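Local coordinates for mitochondrial antiviral signaling protein (MAVS) (PDB 4O9L), which probably relays antiviral innate immune signals by assembling into prion-like filaments through its caspase recruitment domain, at residues A[9-14]-A[69-74]; A[23-28]-A[82-87]; A[29-34]-A[59-64]; A[43-48]-A[55-60]; A[77-82]-A[89-94]. The protein carries 1 engineered substitution. All coordinates share one frame; numbering follows the deposited sequence.

Contact 1 (A[9-14]-A[69-74]); sequences DKTFQY and NGWVHS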
# COMPACT_ATOMS: atom_id res chain seq x y z
N ASP A 9 -3.70 6.44 10.28
CA ASP A 9 -2.50 6.18 11.08
C ASP A 9 -2.53 4.78 11.69
O ASP A 9 -1.54 4.05 11.65
CB ASP A 9 -2.39 7.22 12.18
CG ASP A 9 -1.28 6.91 13.17
OD1 ASP A 9 -0.10 6.95 12.77
OD2 ASP A 9 -1.58 6.62 14.34
N LYS A 10 -3.68 4.43 12.26
CA LYS A 10 -3.89 3.11 12.86
C LYS A 10 -3.65 2.01 11.83
O LYS A 10 -3.03 0.98 12.12
CB LYS A 10 -5.32 3.00 13.40
CG LYS A 10 -5.71 1.60 13.85
CD LYS A 10 -7.13 1.58 14.40
CE LYS A 10 -7.29 2.53 15.59
NZ LYS A 10 -8.72 2.90 15.78
N THR A 11 -4.14 2.25 10.61
CA THR A 11 -3.95 1.31 9.52
C THR A 11 -2.48 1.21 9.12
O THR A 11 -1.94 0.11 8.99
CB THR A 11 -4.81 1.69 8.29
OG1 THR A 11 -6.18 1.79 8.69
CG2 THR A 11 -4.69 0.62 7.18
N PHE A 12 -1.82 2.35 8.95
CA PHE A 12 -0.40 2.34 8.62
C PHE A 12 0.41 1.59 9.68
O PHE A 12 1.31 0.81 9.35
CB PHE A 12 0.14 3.76 8.43
CG PHE A 12 1.59 3.80 8.05
CD1 PHE A 12 1.97 3.63 6.72
CD2 PHE A 12 2.58 3.97 9.01
CE1 PHE A 12 3.32 3.64 6.36
CE2 PHE A 12 3.93 3.98 8.66
CZ PHE A 12 4.30 3.82 7.34
N GLN A 13 0.08 1.82 10.94
CA GLN A 13 0.82 1.17 12.03
C GLN A 13 0.58 -0.33 12.04
O GLN A 13 1.48 -1.12 12.36
CB GLN A 13 0.46 1.81 13.38
CG GLN A 13 0.85 3.29 13.49
CD GLN A 13 2.32 3.56 13.16
OE1 GLN A 13 3.20 2.77 13.50
NE2 GLN A 13 2.58 4.69 12.50
N TYR A 14 -0.63 -0.74 11.69
CA TYR A 14 -0.95 -2.16 11.61
C TYR A 14 -0.11 -2.83 10.53
O TYR A 14 0.49 -3.88 10.77
CB TYR A 14 -2.44 -2.36 11.34
CG TYR A 14 -2.81 -3.80 11.03
CD1 TYR A 14 -2.96 -4.73 12.06
CD2 TYR A 14 -3.00 -4.22 9.73
CE1 TYR A 14 -3.31 -6.06 11.77
CE2 TYR A 14 -3.34 -5.54 9.43
CZ TYR A 14 -3.49 -6.45 10.45
OH TYR A 14 -3.83 -7.76 10.14
N ASN A 69 -3.64 11.23 -0.56
CA ASN A 69 -5.07 11.19 -0.27
C ASN A 69 -5.69 9.80 -0.43
O ASN A 69 -5.50 9.14 -1.47
CB ASN A 69 -5.82 12.17 -1.20
CG ASN A 69 -7.33 11.95 -1.20
OD1 ASN A 69 -7.87 11.10 -1.94
ND2 ASN A 69 -8.04 12.72 -0.38
N GLY A 70 -6.42 9.35 0.59
CA GLY A 70 -7.25 8.16 0.49
C GLY A 70 -6.54 6.86 0.17
O GLY A 70 -7.14 5.94 -0.40
N TRP A 71 -5.27 6.77 0.56
CA TRP A 71 -4.45 5.61 0.25
C TRP A 71 -5.00 4.30 0.81
O TRP A 71 -4.80 3.25 0.22
CB TRP A 71 -3.01 5.80 0.75
CG TRP A 71 -2.88 5.83 2.25
CD1 TRP A 71 -2.95 6.93 3.06
CD2 TRP A 71 -2.60 4.71 3.11
NE1 TRP A 71 -2.75 6.56 4.38
CE2 TRP A 71 -2.53 5.21 4.44
CE3 TRP A 71 -2.42 3.34 2.90
CZ2 TRP A 71 -2.28 4.38 5.53
CZ3 TRP A 71 -2.17 2.51 3.98
CH2 TRP A 71 -2.10 3.04 5.29
N VAL A 72 -5.68 4.36 1.96
CA VAL A 72 -6.20 3.13 2.55
C VAL A 72 -7.20 2.45 1.60
O VAL A 72 -7.11 1.26 1.34
CB VAL A 72 -6.82 3.37 3.94
CG1 VAL A 72 -7.51 2.10 4.43
CG2 VAL A 72 -5.75 3.81 4.93
N HIS A 73 -8.13 3.23 1.07
CA HIS A 73 -9.16 2.68 0.19
C HIS A 73 -8.61 2.34 -1.19
O HIS A 73 -9.04 1.38 -1.84
CB HIS A 73 -10.35 3.64 0.16
CG HIS A 73 -10.79 4.02 1.52
ND1 HIS A 73 -11.46 3.15 2.36
CD2 HIS A 73 -10.58 5.14 2.27
CE1 HIS A 73 -11.67 3.72 3.53
NE2 HIS A 73 -11.14 4.94 3.50
N SER A 74 -7.63 3.12 -1.64
CA SER A 74 -6.89 2.78 -2.85
C SER A 74 -6.24 1.40 -2.67
O SER A 74 -6.39 0.52 -3.52
CB SER A 74 -5.83 3.85 -3.14
OG SER A 74 -5.23 3.63 -4.41
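T11 turns its methyl inward, onto the start of helix 71-81. With OG1 near -56° about chi1, CG2 stands anti to the backbone N and fits between two neighbours: CG2 of T11 lies 4.0 Å from CH2 of W71 and equally far from CG2 of V72. The threonine and valine meet tip to tip, while threonine and tryptophan run past one another in opposite senses. The hydroxyl of T11 takes no part, because OG1 is hydrogen-bonded one turn back to the carbonyl of A7.

In the bundle of helices that makes up a caspase recruitment domain, a member of the death-fold superfamily, this is where the N-terminal helix 6-17 is joined to the first turn of helix 71-81, and all four touching residues are buried.

One residue on, F12 meets the rim of the indole rather than its face: its backbone N sits near the ring plane, 3.7 Å from CH2 of W71, and its CB is 3.8 Å from CZ2 of W71. The phenyl ring continues past the tryptophan toward helix 39-66, where it packs on T63 and makes a cation-pi contact with R66. W71 can bring its six-membered ring to helix 6-17 because CG lies between the backbone N and the carbonyl carbon (chi1 68°). CG2 of V72 sits over the centre of one indole face, 3.4 Å above the plane.

Contact 2 (A[23-28]-A[82-87]); sequences SRIHVL and CELSGL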
# COMPACT_ATOMS: atom_id res chain seq x y z
N SER A 23 3.88 -9.68 2.61
CA SER A 23 5.06 -9.93 1.78
C SER A 23 4.76 -10.52 0.40
O SER A 23 5.61 -10.49 -0.49
CB SER A 23 6.05 -10.83 2.52
OG SER A 23 5.56 -12.15 2.61
N ARG A 24 3.56 -11.04 0.20
CA ARG A 24 3.21 -11.65 -1.08
C ARG A 24 2.58 -10.68 -2.08
O ARG A 24 2.21 -11.07 -3.18
CB ARG A 24 2.35 -12.91 -0.89
CG ARG A 24 3.19 -14.16 -0.60
CD ARG A 24 2.35 -15.29 0.01
NE ARG A 24 1.74 -14.88 1.27
CZ ARG A 24 2.37 -14.91 2.45
NH1 ARG A 24 1.74 -14.51 3.55
NH2 ARG A 24 3.62 -15.34 2.52
N ILE A 25 2.47 -9.41 -1.69
CA ILE A 25 2.14 -8.38 -2.66
C ILE A 25 3.28 -8.37 -3.67
O ILE A 25 4.45 -8.47 -3.28
CB ILE A 25 2.03 -6.99 -1.98
CG1 ILE A 25 0.87 -6.98 -0.99
CG2 ILE A 25 1.88 -5.86 -3.02
CD1 ILE A 25 0.74 -5.69 -0.20
N HIS A 26 2.96 -8.31 -4.96
CA HIS A 26 3.99 -8.10 -5.97
C HIS A 26 3.91 -6.64 -6.37
O HIS A 26 2.90 -6.21 -6.95
CB HIS A 26 3.75 -8.99 -7.19
CG HIS A 26 4.79 -8.85 -8.26
ND1 HIS A 26 4.56 -9.18 -9.58
CD2 HIS A 26 6.07 -8.41 -8.20
CE1 HIS A 26 5.65 -8.95 -10.28
NE2 HIS A 26 6.58 -8.48 -9.47
N VAL A 27 4.95 -5.88 -6.07
CA VAL A 27 4.90 -4.42 -6.26
C VAL A 27 4.51 -4.01 -7.68
O VAL A 27 3.63 -3.16 -7.88
CB VAL A 27 6.24 -3.75 -5.86
CG1 VAL A 27 6.29 -2.29 -6.35
CG2 VAL A 27 6.42 -3.82 -4.36
N LEU A 28 5.14 -4.63 -8.67
CA LEU A 28 4.91 -4.22 -10.05
C LEU A 28 3.47 -4.44 -10.47
O LEU A 28 2.89 -3.63 -11.19
CB LEU A 28 5.87 -4.95 -11.00
CG LEU A 28 7.32 -4.47 -11.01
CD1 LEU A 28 8.02 -5.04 -12.26
CD2 LEU A 28 7.41 -2.95 -10.97
N CYS A 82 -5.67 -7.57 -7.22
CA CYS A 82 -4.46 -8.37 -7.39
C CYS A 82 -4.54 -9.69 -6.63
O CYS A 82 -3.50 -10.22 -6.23
CB CYS A 82 -3.22 -7.60 -6.90
SG CYS A 82 -2.81 -6.16 -7.91
N GLU A 83 -5.76 -10.19 -6.42
CA GLU A 83 -5.98 -11.54 -5.86
C GLU A 83 -5.42 -11.67 -4.44
O GLU A 83 -4.81 -12.68 -4.09
CB GLU A 83 -5.35 -12.60 -6.76
CG GLU A 83 -5.93 -12.59 -8.15
CD GLU A 83 -5.40 -13.67 -9.06
OE1 GLU A 83 -6.04 -14.75 -9.15
OE2 GLU A 83 -4.34 -13.44 -9.69
N LEU A 84 -5.64 -10.62 -3.65
CA LEU A 84 -5.22 -10.58 -2.25
C LEU A 84 -6.36 -10.02 -1.40
O LEU A 84 -6.16 -9.15 -0.54
CB LEU A 84 -3.93 -9.76 -2.10
CG LEU A 84 -2.66 -10.43 -2.66
CD1 LEU A 84 -1.50 -9.44 -2.76
CD2 LEU A 84 -2.23 -11.65 -1.84
N SER A 85 -7.57 -10.52 -1.66
CA SER A 85 -8.78 -9.99 -1.01
C SER A 85 -8.78 -10.19 0.50
O SER A 85 -9.43 -9.43 1.22
CB SER A 85 -10.05 -10.60 -1.61
OG SER A 85 -10.27 -10.13 -2.93
N GLY A 86 -8.07 -11.21 0.98
CA GLY A 86 -7.94 -11.42 2.41
C GLY A 86 -7.16 -10.29 3.07
O GLY A 86 -7.52 -9.82 4.16
N LEU A 87 -6.09 -9.84 2.41
CA LEU A 87 -5.35 -8.69 2.91
C LEU A 87 -6.25 -7.45 2.88
O LEU A 87 -6.22 -6.64 3.81
CB LEU A 87 -4.07 -8.45 2.11
CG LEU A 87 -3.03 -9.58 2.13
CD1 LEU A 87 -1.76 -9.15 1.39
CD2 LEU A 87 -2.71 -9.98 3.56
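I25 and L84 come closest in the backbone, their CA atoms 7.7 Å apart, where the loop leading into helix 27-30 passes the turn between helices 71-81 and 85-96. Helix 71-81 ends in a Schellman motif: E83, with positive phi, is its C-prime residue, E83 N bonds to R80 O and L84 N to L79 O. L84 follows directly and takes the N-cap position of the next helix.

The side chain of L84 carries the contact through a single methyl. Its CD1 lies 3.8 Å from CA of I25 and the same distance from CG1 of I25, and 4.1 Å from the carbonyl O of R24, so it rests on both backbone and branch. The chi1 of I25, -64°, swings CG1 beside its own backbone N, which is the side that L84 reaches. L87, one turn further along, adds a looser touch, its CD1 4.2 Å from CG1 of I25; both leucines cross the isoleucine obliquely. L79 of helix 71-81 packs against all three side chains, and L58 covers I25 from helix 39-66.

Everything that meets here between the side chains is aliphatic, so the attraction is dispersion and the burial of methyl groups, and it depends on shape rather than on direction.

Contact 3 (A[29-34]-A[59-64]); sequences RILPYL and LELFTS. Engineered in segment 29-34: R29 (natural residue Glu).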
# COMPACT_ATOMS: atom_id res chain seq x y z
N ARG A 29 2.87 -5.53 -9.99
CA ARG A 29 1.48 -5.83 -10.30
C ARG A 29 0.50 -4.88 -9.62
O ARG A 29 -0.51 -4.52 -10.21
CB ARG A 29 1.15 -7.28 -9.92
CG ARG A 29 -0.28 -7.65 -10.21
CD ARG A 29 -0.58 -9.10 -9.89
NE ARG A 29 -1.94 -9.44 -10.28
CZ ARG A 29 -2.57 -10.55 -9.93
NH1 ARG A 29 -3.82 -10.76 -10.33
NH2 ARG A 29 -1.95 -11.44 -9.16
N ILE A 30 0.79 -4.48 -8.39
CA ILE A 30 -0.17 -3.66 -7.65
C ILE A 30 -0.15 -2.18 -8.03
O ILE A 30 -1.20 -1.53 -7.99
CB ILE A 30 -0.05 -3.84 -6.11
CG1 ILE A 30 -1.35 -3.38 -5.42
CG2 ILE A 30 1.17 -3.09 -5.57
CD1 ILE A 30 -1.48 -3.76 -3.93
N LEU A 31 1.03 -1.66 -8.41
CA LEU A 31 1.21 -0.23 -8.71
C LEU A 31 0.13 0.43 -9.60
O LEU A 31 -0.40 1.48 -9.23
CB LEU A 31 2.61 0.05 -9.28
CG LEU A 31 3.81 0.06 -8.33
CD1 LEU A 31 5.11 0.27 -9.10
CD2 LEU A 31 3.65 1.14 -7.27
N PRO A 32 -0.19 -0.16 -10.77
CA PRO A 32 -1.14 0.54 -11.65
C PRO A 32 -2.54 0.64 -11.06
O PRO A 32 -3.34 1.45 -11.54
CB PRO A 32 -1.17 -0.34 -12.91
CG PRO A 32 0.01 -1.26 -12.81
CD PRO A 32 0.23 -1.45 -11.35
N TYR A 33 -2.86 -0.17 -10.05
CA TYR A 33 -4.19 -0.13 -9.44
C TYR A 33 -4.33 0.95 -8.36
O TYR A 33 -5.45 1.32 -8.00
CB TYR A 33 -4.55 -1.50 -8.84
CG TYR A 33 -4.77 -2.58 -9.87
CD1 TYR A 33 -5.93 -2.61 -10.64
CD2 TYR A 33 -3.80 -3.55 -10.09
CE1 TYR A 33 -6.12 -3.60 -11.60
CE2 TYR A 33 -3.99 -4.55 -11.04
CZ TYR A 33 -5.15 -4.56 -11.79
OH TYR A 33 -5.35 -5.54 -12.73
N LEU A 34 -3.21 1.43 -7.84
CA LEU A 34 -3.22 2.40 -6.75
C LEU A 34 -3.43 3.80 -7.30
O LEU A 34 -2.47 4.54 -7.53
CB LEU A 34 -1.90 2.32 -5.96
CG LEU A 34 -1.68 0.97 -5.26
CD1 LEU A 34 -0.21 0.75 -4.89
CD2 LEU A 34 -2.56 0.84 -4.02
N LEU A 59 8.39 -1.69 1.29
CA LEU A 59 8.50 -0.77 2.42
C LEU A 59 8.31 0.66 1.92
O LEU A 59 7.56 1.46 2.50
CB LEU A 59 9.86 -0.92 3.11
CG LEU A 59 10.07 -2.21 3.91
CD1 LEU A 59 11.52 -2.37 4.33
CD2 LEU A 59 9.17 -2.25 5.14
N GLU A 60 8.99 0.98 0.82
CA GLU A 60 8.91 2.32 0.25
C GLU A 60 7.50 2.61 -0.27
O GLU A 60 7.01 3.74 -0.19
CB GLU A 60 9.98 2.49 -0.83
CG GLU A 60 9.95 3.83 -1.57
CD GLU A 60 10.07 5.02 -0.64
OE1 GLU A 60 10.67 4.90 0.46
OE2 GLU A 60 9.57 6.10 -1.02
N LEU A 61 6.84 1.58 -0.78
CA LEU A 61 5.48 1.73 -1.29
C LEU A 61 4.51 2.21 -0.19
O LEU A 61 3.70 3.12 -0.41
CB LEU A 61 4.98 0.41 -1.89
CG LEU A 61 3.53 0.41 -2.39
CD1 LEU A 61 3.32 1.51 -3.44
CD2 LEU A 61 3.12 -0.95 -2.97
N PHE A 62 4.60 1.61 0.99
CA PHE A 62 3.69 1.97 2.07
C PHE A 62 3.91 3.39 2.57
O PHE A 62 2.95 4.14 2.78
CB PHE A 62 3.74 0.94 3.21
CG PHE A 62 3.11 -0.40 2.85
CD1 PHE A 62 1.83 -0.46 2.31
CD2 PHE A 62 3.81 -1.58 3.05
CE1 PHE A 62 1.24 -1.68 1.98
CE2 PHE A 62 3.24 -2.82 2.72
CZ PHE A 62 1.95 -2.87 2.17
N THR A 63 5.18 3.79 2.72
CA THR A 63 5.44 5.17 3.13
C THR A 63 5.08 6.15 2.01
O THR A 63 4.67 7.29 2.28
CB THR A 63 6.88 5.38 3.70
OG1 THR A 63 7.85 5.12 2.68
CG2 THR A 63 7.14 4.44 4.85
N SER A 64 5.20 5.71 0.77
CA SER A 64 4.75 6.54 -0.35
C SER A 64 3.23 6.69 -0.36
O SER A 64 2.71 7.79 -0.59
CB SER A 64 5.23 5.97 -1.69
OG SER A 64 6.63 6.08 -1.80
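L61 sits at the centre of this contact and touches all three partners from segment 59-64 of helix 39-66, dividing its two methyls among them. CD1 of L61 is 3.9 Å from CD2 of L31 and 3.9 Å from CD1 of L34, while CD2 of L61 meets CG2 of I30, also at 3.9 Å. L34 comes at it tip to tip, L31 slides past in the opposite sense, and I30 crosses at a slant. The branch is placed by CG lying anti to the backbone N (chi1 177°) and by a bend at chi2, which spread the methyls toward segment 29-34.

Away from this buried patch the character changes. P32 and Y33 are exposed on the outer side of the short 3-10 segment 31-33, and R29, an engineered residue that is naturally glutamate, extends outward to a salt bridge with E83.

One leucine of a long helix inserted among the aliphatic side chains of helix 27-30 and the 3-10 turn and loop that follow it is plain core packing of the all-helical caspase recruitment domain, here joining helix 27-30 and its continuation to helix 39-66.

Contact 4 (A[43-48]-A[55-60]); sequences DRLRAT and QDTLLE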
# COMPACT_ATOMS: atom_id res chain seq x y z
N ASP A 43 6.36 6.25 -11.60
CA ASP A 43 7.65 6.22 -12.29
C ASP A 43 8.77 5.88 -11.32
O ASP A 43 9.59 5.01 -11.58
CB ASP A 43 7.94 7.56 -12.97
CG ASP A 43 7.08 7.79 -14.20
OD1 ASP A 43 6.49 6.81 -14.71
OD2 ASP A 43 7.01 8.95 -14.67
N ARG A 44 8.80 6.60 -10.20
CA ARG A 44 9.83 6.41 -9.18
C ARG A 44 9.79 5.02 -8.54
O ARG A 44 10.83 4.39 -8.31
CB ARG A 44 9.71 7.49 -8.10
CG ARG A 44 10.67 7.30 -6.96
CD ARG A 44 10.58 8.44 -5.95
NE ARG A 44 9.26 8.54 -5.33
CZ ARG A 44 8.85 7.80 -4.29
NH1 ARG A 44 9.65 6.88 -3.76
NH2 ARG A 44 7.63 7.97 -3.80
N LEU A 45 8.59 4.53 -8.25
CA LEU A 45 8.45 3.22 -7.62
C LEU A 45 8.81 2.06 -8.57
O LEU A 45 9.38 1.06 -8.13
CB LEU A 45 7.06 3.06 -6.99
CG LEU A 45 6.83 3.91 -5.74
CD1 LEU A 45 5.34 3.97 -5.39
CD2 LEU A 45 7.63 3.38 -4.55
N ARG A 46 8.49 2.17 -9.86
CA ARG A 46 8.94 1.15 -10.82
C ARG A 46 10.46 1.11 -10.91
O ARG A 46 11.06 0.02 -10.97
CB ARG A 46 8.31 1.36 -12.20
CG ARG A 46 6.84 0.95 -12.28
CD ARG A 46 6.33 0.90 -13.73
NE ARG A 46 6.77 2.05 -14.51
CZ ARG A 46 6.08 3.18 -14.66
NH1 ARG A 46 6.56 4.17 -15.40
NH2 ARG A 46 4.91 3.33 -14.06
N ALA A 47 11.09 2.28 -10.90
CA ALA A 47 12.55 2.36 -10.96
C ALA A 47 13.17 1.88 -9.64
O ALA A 47 14.23 1.25 -9.64
CB ALA A 47 13.00 3.77 -11.29
N THR A 48 12.51 2.16 -8.52
CA THR A 48 12.95 1.64 -7.22
C THR A 48 12.90 0.11 -7.20
O THR A 48 13.84 -0.56 -6.73
CB THR A 48 12.08 2.18 -6.07
OG1 THR A 48 12.09 3.62 -6.10
CG2 THR A 48 12.58 1.70 -4.73
N GLN A 55 10.93 -6.65 -1.81
CA GLN A 55 10.84 -6.50 -0.36
C GLN A 55 11.14 -5.07 0.10
O GLN A 55 10.35 -4.48 0.84
CB GLN A 55 11.74 -7.53 0.32
CG GLN A 55 11.84 -7.42 1.82
CD GLN A 55 12.84 -8.40 2.41
OE1 GLN A 55 14.05 -8.16 2.38
NE2 GLN A 55 12.34 -9.52 2.93
N ASP A 56 12.25 -4.49 -0.34
CA ASP A 56 12.58 -3.12 0.05
C ASP A 56 11.64 -2.10 -0.58
O ASP A 56 11.30 -1.09 0.05
CB ASP A 56 14.04 -2.78 -0.26
CG ASP A 56 15.02 -3.46 0.69
OD1 ASP A 56 14.66 -3.65 1.88
OD2 ASP A 56 16.14 -3.80 0.27
N THR A 57 11.22 -2.35 -1.82
CA THR A 57 10.31 -1.44 -2.53
C THR A 57 8.91 -1.45 -1.91
O THR A 57 8.20 -0.44 -1.91
CB THR A 57 10.25 -1.78 -4.03
OG1 THR A 57 11.59 -1.83 -4.54
CG2 THR A 57 9.47 -0.71 -4.80
N LEU A 58 8.53 -2.59 -1.34
CA LEU A 58 7.27 -2.68 -0.65
C LEU A 58 7.27 -1.75 0.58
O LEU A 58 6.26 -1.09 0.86
CB LEU A 58 6.98 -4.13 -0.26
CG LEU A 58 5.58 -4.42 0.27
CD1 LEU A 58 4.53 -4.05 -0.77
CD2 LEU A 58 5.47 -5.89 0.66
N LEU A 59 8.39 -1.69 1.29
CA LEU A 59 8.50 -0.77 2.42
C LEU A 59 8.31 0.66 1.92
O LEU A 59 7.56 1.46 2.50
CB LEU A 59 9.86 -0.92 3.11
CG LEU A 59 10.07 -2.21 3.91
CD1 LEU A 59 11.52 -2.37 4.33
CD2 LEU A 59 9.17 -2.25 5.14
N GLU A 60 8.99 0.98 0.82
CA GLU A 60 8.91 2.32 0.25
C GLU A 60 7.50 2.61 -0.27
O GLU A 60 7.01 3.74 -0.19
CB GLU A 60 9.98 2.49 -0.83
CG GLU A 60 9.95 3.83 -1.57
CD GLU A 60 10.07 5.02 -0.64
OE1 GLU A 60 10.67 4.90 0.46
OE2 GLU A 60 9.57 6.10 -1.02
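R44 and E60 meet at the guanidinium edge, where NH1 of R44 donates to OE2 of E60 at 2.8 Å in a salt bridge. The bond, bent to 142° at the hydrogen, reaches OE2 on its anti side and out of the carboxylate plane; OE2 is also tilted from the guanidinium plane, and the two flat groups stand 78° apart. CG of E60 also lies at that edge, in plane. A bend at chi3 (62°) brings the arginine round, and its NH2 goes on to S64 OG. CA of D43 lies 3.8 Å above the R46 guanidinium, toward the rim of one face, and R46 NH1 makes a salt bridge to D43 OD1, its hydrogen bond weak.

Beside R44 the packing is apolar: CD2 of L45 is 3.8 Å from CG of E60. T48 and T57 slide past each other, CG2 of T57 packing on CG2 of T48 at 3.9 Å and on O of L45. T48 OG1 donates to R44 O and T57 OG1 is bonded to G53 O.

Arms of a hairpin within helix 39-66, the two segments run nearly antiparallel, their axes approaching to 10.0 Å. L45 continues inward to L31 and L37, and T57 rests on V27 of helix 27-30.

Contact 5 (A[77-82]-A[89-94]); sequences GALRAC and DEVARI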
# COMPACT_ATOMS: atom_id res chain seq x y z
N GLY A 77 -8.81 -1.53 -2.57
CA GLY A 77 -9.25 -1.84 -3.93
C GLY A 77 -8.20 -2.57 -4.74
O GLY A 77 -8.49 -3.53 -5.48
N ALA A 78 -6.95 -2.13 -4.60
CA ALA A 78 -5.85 -2.70 -5.37
C ALA A 78 -5.53 -4.12 -4.91
O ALA A 78 -5.20 -4.99 -5.73
CB ALA A 78 -4.62 -1.81 -5.27
N LEU A 79 -5.62 -4.36 -3.60
CA LEU A 79 -5.39 -5.71 -3.08
C LEU A 79 -6.42 -6.70 -3.66
O LEU A 79 -6.06 -7.80 -4.07
CB LEU A 79 -5.40 -5.72 -1.55
CG LEU A 79 -4.15 -5.07 -0.93
CD1 LEU A 79 -4.34 -4.73 0.57
CD2 LEU A 79 -2.93 -5.97 -1.14
N ARG A 80 -7.68 -6.29 -3.70
CA ARG A 80 -8.72 -7.12 -4.31
C ARG A 80 -8.43 -7.37 -5.79
O ARG A 80 -8.57 -8.48 -6.29
CB ARG A 80 -10.09 -6.44 -4.17
CG ARG A 80 -10.61 -6.42 -2.73
CD ARG A 80 -11.79 -5.49 -2.59
NE ARG A 80 -12.30 -5.46 -1.22
CZ ARG A 80 -13.06 -4.48 -0.73
NH1 ARG A 80 -13.36 -3.44 -1.49
NH2 ARG A 80 -13.49 -4.54 0.52
N ALA A 81 -7.99 -6.32 -6.48
CA ALA A 81 -7.72 -6.44 -7.91
C ALA A 81 -6.51 -7.34 -8.23
O ALA A 81 -6.34 -7.81 -9.35
CB ALA A 81 -7.54 -5.07 -8.52
N CYS A 82 -5.67 -7.57 -7.22
CA CYS A 82 -4.46 -8.37 -7.39
C CYS A 82 -4.54 -9.69 -6.63
O CYS A 82 -3.50 -10.22 -6.23
CB CYS A 82 -3.22 -7.60 -6.90
SG CYS A 82 -2.81 -6.16 -7.91
N ASP A 89 -9.51 -7.39 3.22
CA ASP A 89 -10.46 -7.49 4.33
C ASP A 89 -9.82 -7.14 5.67
O ASP A 89 -10.45 -6.50 6.52
CB ASP A 89 -11.10 -8.88 4.42
CG ASP A 89 -12.04 -9.19 3.24
OD1 ASP A 89 -12.53 -8.24 2.59
OD2 ASP A 89 -12.28 -10.39 2.98
N GLU A 90 -8.58 -7.55 5.88
CA GLU A 90 -7.93 -7.30 7.17
C GLU A 90 -7.63 -5.81 7.34
O GLU A 90 -7.78 -5.25 8.44
CB GLU A 90 -6.67 -8.15 7.34
CG GLU A 90 -6.97 -9.64 7.57
CD GLU A 90 -7.95 -9.87 8.72
OE1 GLU A 90 -7.55 -9.68 9.90
OE2 GLU A 90 -9.11 -10.23 8.46
N VAL A 91 -7.23 -5.17 6.25
CA VAL A 91 -6.92 -3.73 6.25
C VAL A 91 -8.20 -2.94 6.52
O VAL A 91 -8.19 -2.01 7.33
CB VAL A 91 -6.28 -3.27 4.91
CG1 VAL A 91 -6.22 -1.74 4.80
CG2 VAL A 91 -4.88 -3.84 4.76
N ALA A 92 -9.29 -3.29 5.84
CA ALA A 92 -10.56 -2.61 6.08
C ALA A 92 -11.03 -2.78 7.53
O ALA A 92 -11.59 -1.86 8.12
CB ALA A 92 -11.63 -3.12 5.13
N ARG A 93 -10.83 -3.98 8.08
CA ARG A 93 -11.24 -4.24 9.46
C ARG A 93 -10.49 -3.33 10.44
O ARG A 93 -11.09 -2.76 11.36
CB ARG A 93 -11.06 -5.72 9.79
CG ARG A 93 -11.57 -6.15 11.15
CD ARG A 93 -10.96 -7.49 11.52
NE ARG A 93 -9.57 -7.55 11.05
CZ ARG A 93 -8.50 -7.26 11.79
NH1 ARG A 93 -7.29 -7.34 11.24
NH2 ARG A 93 -8.64 -6.90 13.06
N ILE A 94 -9.18 -3.16 10.24
CA ILE A 94 -8.39 -2.27 11.11
C ILE A 94 -8.84 -0.81 10.95
O ILE A 94 -9.04 -0.10 11.94
CB ILE A 94 -6.87 -2.37 10.83
CG1 ILE A 94 -6.36 -3.76 11.24
CG2 ILE A 94 -6.11 -1.30 11.59
CD1 ILE A 94 -6.55 -4.08 12.72
O HOH W 1 -11.99 -7.99 0.05
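The last two helices of the caspase recruitment domain, 71-81 and 85-96, pack here across the short turn that joins them. L79 and V91 form the buried half: CD1 of L79 lies 4.3 Å from CG2 of V91, a loose touch between methyls. Both also look into the core, L79 onto I30 of helix 27-30 and V91 onto T11 of helix 6-17, so the pair is part of a wider apolar layer.

Toward solvent the same helices face each other through opposite charges. OD1 of D89 lies near the guanidinium plane of R80, at its edge, yet 4.3 Å from NH2 of R80, beyond a salt bridge; the attraction is probably only a weak electrostatic one. R80 holds a nearly straight outer chain (chi3 180°), which carries its head across to the level of D89. A water at the edge of the guanidinium, in its plane, bridges the two: it accepts from NE of R80 at 2.8 Å and donates to OD1 of D89 at 2.6 Å.

From the N terminus, helix 6-17 opens contact 1, which closes only at 69-74 and so brackets contacts 3 and 4. Segment 23-28, the loop running into helix 27-30, opens contact 2, closed at 82-87; it crosses contact 1 and also encloses 3 and 4. Contact 3 runs from 29-34 to 59-64, and contact 4, the hairpin within helix 39-66, ends on the same residues, L59 and E60. Contact 5 starts after contact 1 has closed and crosses contact 2, sharing C82 with it. L79 links contacts 2 and 5, and L45 meets L61 between 4 and 3. S74 of contact 1 packs on L34 of contact 3, so the helices are tied into one bundle.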